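Side-chain contacts in adenine phosphoribosyltransferase, putative (Trypanosoma brucei brucei, PDB 5VN4), which probably catalyses the transfer of a phosphoribosyl group from 5-phospho-alpha-D-ribose 1-diphosphate to adenine, giving AMP and diphosphate in purine salvage: residues Pro26-Lys29 and Lys30-Val34; Gly201-Ser204 and Asn205-Phe208. All blocks are in the same frame, centred on the assembly; numbering follows the deposited sequence. Where two conformers were deposited one is given.

Contact 1 (Pro26-Lys29 and Lys30-Val34); sequences PLRK and KFEKV
Leu27 and Phe31, one helical turn apart, lie side by side and point the same way. Leu27 CG and CD1 lie against the CD2-CE2 side of the phenyl ring's rim, with CG 4.0 Å from Phe31 CE2; Leu27 O sits at the ring edge, close to its plane, 3.3 Å from Phe31 CD2. Both side chains enter the core, where they touch Leu211 of strand 208-213, and Phe31 also packs on Val62 and Ile66 of helix 60-75. On the next face, Glu32 reaches back across Arg28: its OE2 lies 3.6 Å from Arg28 CG, and the carboxylate and guanidinium planes are turned 55° apart. Their charged ends do not meet directly; a water accepts from Arg28 NH1 (2.8 Å), in the guanidinium plane, and donates to Glu32 OE2. The chain of Arg28 bends at chi3 (-70°), and its head is held by a salt bridge to Asp213 and by the carbonyls of Leu21 and Ser22, which fix its rotation. Glu32 OE1 lies against the aliphatic part of Lys29, 3.5 Å from CD, the two chains running alongside each other. Lys33 is bent at its last torsion; its NZ donates a hydrogen bond to Lys29 O (3.2 Å) from above the carbonyl plane, and Lys33 N adds a weak one to the same oxygen. Lys30 NZ shares a second water with Pro26 O. The backbone hydrogen bonds of the helix, such as Glu32 N to Arg28 O at 2.9 Å, set these residues one turn apart. This is an amphipathic alpha-helix with i to i+4 pairs, its apolar side set against the central sheet of a type I phosphoribosyltransferase.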
ATOM      1  N   PRO A  26     -20.677 -16.367  -2.466  1.00 14.70           N
ATOM      2  CA  PRO A  26     -20.152 -16.491  -1.097  1.00 14.43           C
ATOM      3  C   PRO A  26     -19.138 -15.421  -0.732  1.00 13.83           C
ATOM      4  O   PRO A  26     -19.105 -14.983   0.425  1.00 14.68           O
ATOM      5  CB  PRO A  26     -19.546 -17.903  -1.083  1.00 16.62           C
ATOM      6  CG  PRO A  26     -20.348 -18.648  -2.099  1.00 18.08           C
ATOM      7  CD  PRO A  26     -20.622 -17.645  -3.195  1.00 16.49           C
ATOM      8  N   LEU A  27     -18.323 -14.963  -1.686  1.00 13.75           N
ATOM      9  CA  LEU A  27     -17.354 -13.921  -1.370  1.00 13.99           C
ATOM     10  C   LEU A  27     -18.050 -12.592  -1.106  1.00 12.57           C
ATOM     11  O   LEU A  27     -17.640 -11.839  -0.213  1.00 12.86           O
ATOM     12  CB  LEU A  27     -16.311 -13.804  -2.483  1.00 14.02           C
ATOM     13  CG  LEU A  27     -15.228 -12.740  -2.283  1.00 14.25           C
ATOM     14  CD1 LEU A  27     -14.516 -12.913  -0.945  1.00 14.53           C
ATOM     15  CD2 LEU A  27     -14.222 -12.752  -3.435  1.00 15.62           C
ATOM     16  N   ARG A  28     -19.118 -12.293  -1.856  1.00 12.62           N
ATOM     17  CA  ARG A  28     -19.910 -11.106  -1.546  1.00 11.66           C
ATOM     18  C   ARG A  28     -20.486 -11.179  -0.132  1.00 11.80           C
ATOM     19  O   ARG A  28     -20.463 -10.189   0.604  1.00 12.26           O
ATOM     20  CB  ARG A  28     -21.030 -10.908  -2.564  1.00 12.32           C
ATOM     21  CG  ARG A  28     -21.930  -9.724  -2.217  1.00 12.24           C
ATOM     22  CD  ARG A  28     -23.022  -9.499  -3.242  1.00 13.91           C
ATOM     23  NE  ARG A  28     -22.526  -9.005  -4.527  1.00 13.48           N
ATOM     24  CZ  ARG A  28     -22.286  -7.722  -4.807  1.00 12.80           C
ATOM     25  NH1 ARG A  28     -22.433  -6.779  -3.876  1.00 13.84           N
ATOM     26  NH2 ARG A  28     -21.871  -7.379  -6.020  1.00 12.15           N
ATOM     27  N   LYS A  29     -21.010 -12.342   0.261  1.00 12.32           N
ATOM     28  CA  LYS A  29     -21.574 -12.475   1.601  1.00 13.23           C
ATOM     29  C   LYS A  29     -20.521 -12.217   2.675  1.00 12.86           C
ATOM     30  O   LYS A  29     -20.825 -11.632   3.721  1.00 14.44           O
ATOM     31  CB  LYS A  29     -22.207 -13.855   1.766  1.00 15.99           C
ATOM     32  CG  LYS A  29     -23.321 -14.153   0.772  1.00 20.67           C
ATOM     33  CD  LYS A  29     -24.572 -13.314   1.011  1.00 24.69           C
ATOM     34  CE  LYS A  29     -25.697 -13.743   0.058  1.00 28.97           C
ATOM     35  NZ  LYS A  29     -26.970 -12.993   0.246  1.00 32.35           N
ATOM     36  N   LYS A  30     -19.276 -12.649   2.441  1.00 13.32           N
ATOM     37  CA  LYS A  30     -18.208 -12.346   3.393  1.00 13.16           C
ATOM     38  C   LYS A  30     -17.942 -10.845   3.482  1.00 12.14           C
ATOM     39  O   LYS A  30     -17.775 -10.303   4.579  1.00 12.89           O
ATOM     40  CB  LYS A  30     -16.928 -13.100   3.017  1.00 14.55           C
ATOM     41  CG  LYS A  30     -17.028 -14.607   3.210  1.00 17.19           C
ATOM     42  CD  LYS A  30     -15.729 -15.311   2.866  1.00 20.30           C
ATOM     43  CE  LYS A  30     -15.815 -16.787   3.185  1.00 22.76           C
ATOM     44  NZ  LYS A  30     -16.899 -17.442   2.412  1.00 23.55           N
ATOM     45  N   PHE A  31     -17.885 -10.156   2.334  1.00 11.54           N
ATOM     46  CA  PHE A  31     -17.738  -8.701   2.338  1.00 11.30           C
ATOM     47  C   PHE A  31     -18.876  -8.038   3.105  1.00 11.62           C
ATOM     48  O   PHE A  31     -18.660  -7.051   3.820  1.00 12.85           O
ATOM     49  CB  PHE A  31     -17.747  -8.158   0.907  1.00 11.75           C
ATOM     50  CG  PHE A  31     -16.392  -8.073   0.250  1.00 10.90           C
ATOM     51  CD1 PHE A  31     -15.535  -7.011   0.515  1.00 11.67           C
ATOM     52  CD2 PHE A  31     -15.998  -9.021  -0.684  1.00 11.88           C
ATOM     53  CE1 PHE A  31     -14.291  -6.914  -0.126  1.00 11.54           C
ATOM     54  CE2 PHE A  31     -14.765  -8.920  -1.323  1.00 11.46           C
ATOM     55  CZ  PHE A  31     -13.917  -7.860  -1.041  1.00 11.42           C
ATOM     56  N   GLU A  32     -20.101  -8.554   2.955  1.00 11.09           N
ATOM     57  CA  GLU A  32     -21.251  -7.916   3.592  1.00 12.24           C
ATOM     58  C   GLU A  32     -21.138  -7.926   5.109  1.00 12.63           C
ATOM     59  O   GLU A  32     -21.716  -7.062   5.775  1.00 14.10           O
ATOM     60  CB  GLU A  32     -22.545  -8.601   3.157  1.00 13.26           C
ATOM     61  CG  GLU A  32     -22.954  -8.239   1.737  1.00 14.74           C
ATOM     62  CD  GLU A  32     -24.126  -9.051   1.218  1.00 16.66           C
ATOM     63  OE1 GLU A  32     -24.614  -9.938   1.952  1.00 18.71           O
ATOM     64  OE2 GLU A  32     -24.558  -8.802   0.065  1.00 17.56           O
ATOM     65  N   LYS A  33     -20.399  -8.877   5.675  1.00 12.35           N
ATOM     66  CA  LYS A  33     -20.254  -8.943   7.122  1.00 13.29           C
ATOM     67  C   LYS A  33     -19.101  -8.104   7.655  1.00 14.02           C
ATOM     68  O   LYS A  33     -19.026  -7.892   8.869  1.00 18.38           O
ATOM     69  CB  LYS A  33     -20.115 -10.403   7.566  1.00 15.57           C
ATOM     70  CG  LYS A  33     -21.355 -11.211   7.230  1.00 19.89           C
ATOM     71  CD  LYS A  33     -21.256 -12.669   7.624  1.00 24.30           C
ATOM     72  CE  LYS A  33     -22.519 -13.409   7.192  1.00 26.84           C
ATOM     73  NZ  LYS A  33     -22.771 -13.252   5.727  1.00 28.60           N
ATOM     74  N   VAL A  34     -18.219  -7.599   6.790  1.00 12.28           N
ATOM     75  CA  VAL A  34     -17.033  -6.901   7.266  0.59 13.14           C
ATOM     76  C   VAL A  34     -16.934  -5.471   6.763  1.00 11.22           C
ATOM     77  O   VAL A  34     -16.413  -4.612   7.483  1.00 11.59           O
ATOM     78  CB  VAL A  34     -15.731  -7.681   7.008  0.59 16.71           C
ATOM     79  CG1 VAL A  34     -15.725  -8.977   7.803  0.59 19.15           C
ATOM     80  CG2 VAL A  34     -15.560  -7.946   5.539  0.59 16.56           C
TER
HETATM   81  O   HOH W   1     -19.852 -16.680   2.600  1.00 24.08           O
HETATM   82  O   HOH W   2     -23.390  -6.595  -1.219  1.00 16.19           O

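Contact 2 (Gly201-Ser204 and Asn205-Phe208); sequences GRYS and NVPF
The Tyr203 ring carries Arg202 CG over one face, 3.6 Å above the plane and offset toward the rim, while Val206 CG2 lies at its edge, near the ring plane. The backbone here forms two overlapping type I beta turns, Gly201 to Ser204 and Tyr203 to Val206, in the loop that leads from helix 192-197 to strand 208-213. The first is closed by Ser204 N to Gly201 O. The second is closed by Val206 N to Tyr203 O at 3.1 Å, with the donor above the carbonyl plane. Tyr203 CG stands opposite its own carbonyl carbon (chi1 -59°), and the ring leads away from Asn205-Phe208, so that CB is what meets Val206 CG2, at 4.0 Å. Both side chains are buried against Leu177 of strand 176-182. At the far end of the ring, Tyr203 OH bonds to Asp171, which also forms a salt bridge with Arg202, so one carboxylate ties down the two central residues of the first turn. On the solvent side, Asn205 tucks CG between its backbone N and carbonyl carbon (chi1 75°), which turns the amide back toward the first turn. Arg202 O is 4.4 Å from Asn205 OD1, and a water bridges the two oxygens, donating to Arg202 O at 3.2 Å and to Asn205 OD1 at 2.6 Å.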
ATOM      1  N   GLY A 201     -12.791   7.046 -27.045  1.00 20.80           N
ATOM      2  CA  GLY A 201     -13.251   5.693 -26.805  1.00 20.65           C
ATOM      3  C   GLY A 201     -12.209   4.616 -26.989  1.00 19.95           C
ATOM      4  O   GLY A 201     -12.572   3.437 -27.077  1.00 20.96           O
ATOM      5  N   ARG A 202     -10.923   4.989 -27.038  1.00 19.01           N
ATOM      6  CA  ARG A 202      -9.828   4.036 -27.215  1.00 19.25           C
ATOM      7  C   ARG A 202      -9.880   2.868 -26.230  1.00 18.73           C
ATOM      8  O   ARG A 202      -9.445   1.759 -26.566  1.00 20.02           O
ATOM      9  CB  ARG A 202      -8.498   4.788 -27.090  1.00 20.62           C
ATOM     10  CG  ARG A 202      -7.229   3.956 -27.301  1.00 21.56           C
ATOM     11  CD  ARG A 202      -5.991   4.858 -27.308  1.00 21.98           C
ATOM     12  NE  ARG A 202      -6.057   5.813 -28.416  1.00 22.53           N
ATOM     13  CZ  ARG A 202      -5.408   6.972 -28.463  1.00 22.83           C
ATOM     14  NH1 ARG A 202      -4.617   7.343 -27.464  1.00 22.16           N
ATOM     15  NH2 ARG A 202      -5.552   7.764 -29.518  1.00 24.13           N
ATOM     16  N   TYR A 203     -10.397   3.087 -25.019  1.00 16.75           N
ATOM     17  CA  TYR A 203     -10.413   2.062 -23.982  1.00 16.18           C
ATOM     18  C   TYR A 203     -11.819   1.578 -23.635  1.00 15.61           C
ATOM     19  O   TYR A 203     -12.027   1.009 -22.562  1.00 15.11           O
ATOM     20  CB  TYR A 203      -9.646   2.548 -22.748  1.00 15.74           C
ATOM     21  CG  TYR A 203      -8.203   2.866 -23.105  1.00 14.77           C
ATOM     22  CD1 TYR A 203      -7.247   1.855 -23.208  1.00 15.63           C
ATOM     23  CD2 TYR A 203      -7.812   4.168 -23.404  1.00 14.93           C
ATOM     24  CE1 TYR A 203      -5.933   2.143 -23.582  1.00 16.44           C
ATOM     25  CE2 TYR A 203      -6.515   4.463 -23.756  1.00 16.26           C
ATOM     26  CZ  TYR A 203      -5.580   3.453 -23.848  1.00 16.61           C
ATOM     27  OH  TYR A 203      -4.290   3.768 -24.223  1.00 17.58           O
ATOM     28  N   SER A 204     -12.796   1.783 -24.526  1.00 16.07           N
ATOM     29  CA  SER A 204     -14.163   1.379 -24.216  1.00 17.50           C
ATOM     30  C   SER A 204     -14.328  -0.133 -24.096  1.00 17.00           C
ATOM     31  O   SER A 204     -15.320  -0.586 -23.511  1.00 18.20           O
ATOM     32  CB  SER A 204     -15.135   1.932 -25.257  1.00 19.96           C
ATOM     33  OG  SER A 204     -14.847   1.397 -26.534  1.00 20.66           O
ATOM     34  N   ASN A 205     -13.389  -0.928 -24.614  1.00 16.35           N
ATOM     35  CA  ASN A 205     -13.475  -2.378 -24.494  1.00 16.62           C
ATOM     36  C   ASN A 205     -12.790  -2.928 -23.237  1.00 16.41           C
ATOM     37  O   ASN A 205     -12.565  -4.143 -23.152  1.00 19.19           O
ATOM     38  CB  ASN A 205     -12.973  -3.068 -25.771  1.00 18.82           C
ATOM     39  CG  ASN A 205     -11.477  -3.032 -25.904  1.00 21.22           C
ATOM     40  OD1 ASN A 205     -10.798  -2.224 -25.270  1.00 22.50           O
ATOM     41  ND2 ASN A 205     -10.948  -3.916 -26.738  1.00 21.02           N
ATOM     42  N   VAL A 206     -12.502  -2.084 -22.248  1.00 13.54           N
ATOM     43  CA  VAL A 206     -11.780  -2.502 -21.048  1.00 12.97           C
ATOM     44  C   VAL A 206     -12.803  -2.781 -19.947  1.00 12.73           C
ATOM     45  O   VAL A 206     -13.474  -1.845 -19.493  1.00 12.91           O
ATOM     46  CB  VAL A 206     -10.769  -1.443 -20.595  1.00 13.20           C
ATOM     47  CG1 VAL A 206     -10.150  -1.855 -19.253  1.00 15.19           C
ATOM     48  CG2 VAL A 206      -9.696  -1.255 -21.652  1.00 14.66           C
ATOM     49  N   PRO A 207     -12.936  -4.018 -19.478  1.00 11.88           N
ATOM     50  CA  PRO A 207     -13.867  -4.277 -18.370  1.00 11.94           C
ATOM     51  C   PRO A 207     -13.383  -3.660 -17.065  1.00 10.41           C
ATOM     52  O   PRO A 207     -12.188  -3.660 -16.757  1.00 11.35           O
ATOM     53  CB  PRO A 207     -13.892  -5.808 -18.272  1.00 13.94           C
ATOM     54  CG  PRO A 207     -13.385  -6.292 -19.609  1.00 16.73           C
ATOM     55  CD  PRO A 207     -12.373  -5.255 -20.044  1.00 14.38           C
ATOM     56  N   PHE A 208     -14.333  -3.115 -16.305  1.00 10.30           N
ATOM     57  CA  PHE A 208     -14.140  -2.779 -14.899  1.00 10.11           C
ATOM     58  C   PHE A 208     -14.708  -3.925 -14.076  1.00 10.22           C
ATOM     59  O   PHE A 208     -15.854  -4.328 -14.284  1.00 11.18           O
ATOM     60  CB  PHE A 208     -14.909  -1.507 -14.531  1.00 10.37           C
ATOM     61  CG  PHE A 208     -14.207  -0.213 -14.886  1.00 10.05           C
ATOM     62  CD1 PHE A 208     -13.559  -0.040 -16.099  1.00 10.87           C
ATOM     63  CD2 PHE A 208     -14.257   0.856 -14.007  1.00 10.13           C
ATOM     64  CE1 PHE A 208     -12.945   1.177 -16.405  1.00 11.26           C
ATOM     65  CE2 PHE A 208     -13.653   2.069 -14.299  1.00 10.31           C
ATOM     66  CZ  PHE A 208     -12.998   2.237 -15.505  1.00 10.95           C
TER
HETATM   67  O   HOH W   3      -8.455  -1.041 -25.461  1.00 28.94           O
HETATM   68  O   HOH W   4     -11.970   0.171 -27.208  1.00 43.13           O

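Contact 1 comes first along the chain, on helix 26-34; contact 2 follows in the loop between helix 192-197 and strand 208-213. Their centres are about 28 Å apart and their nearest atoms about 11 Å. Strand 208-213 connects them: contact 2 runs directly into its start, while the helix of contact 1 packs on Leu211 and Val212 further along it. This strand pairs in parallel with 18-21, just before the helix, and with 176-182. The side chain of Phe31 is about 12 Å from the bound adenine, whereas contact 2 is remote from the annotated sites and touches the second subunit through Arg202. One strand thus joins the helix nearer the adenine to a loop at the subunit neighbour.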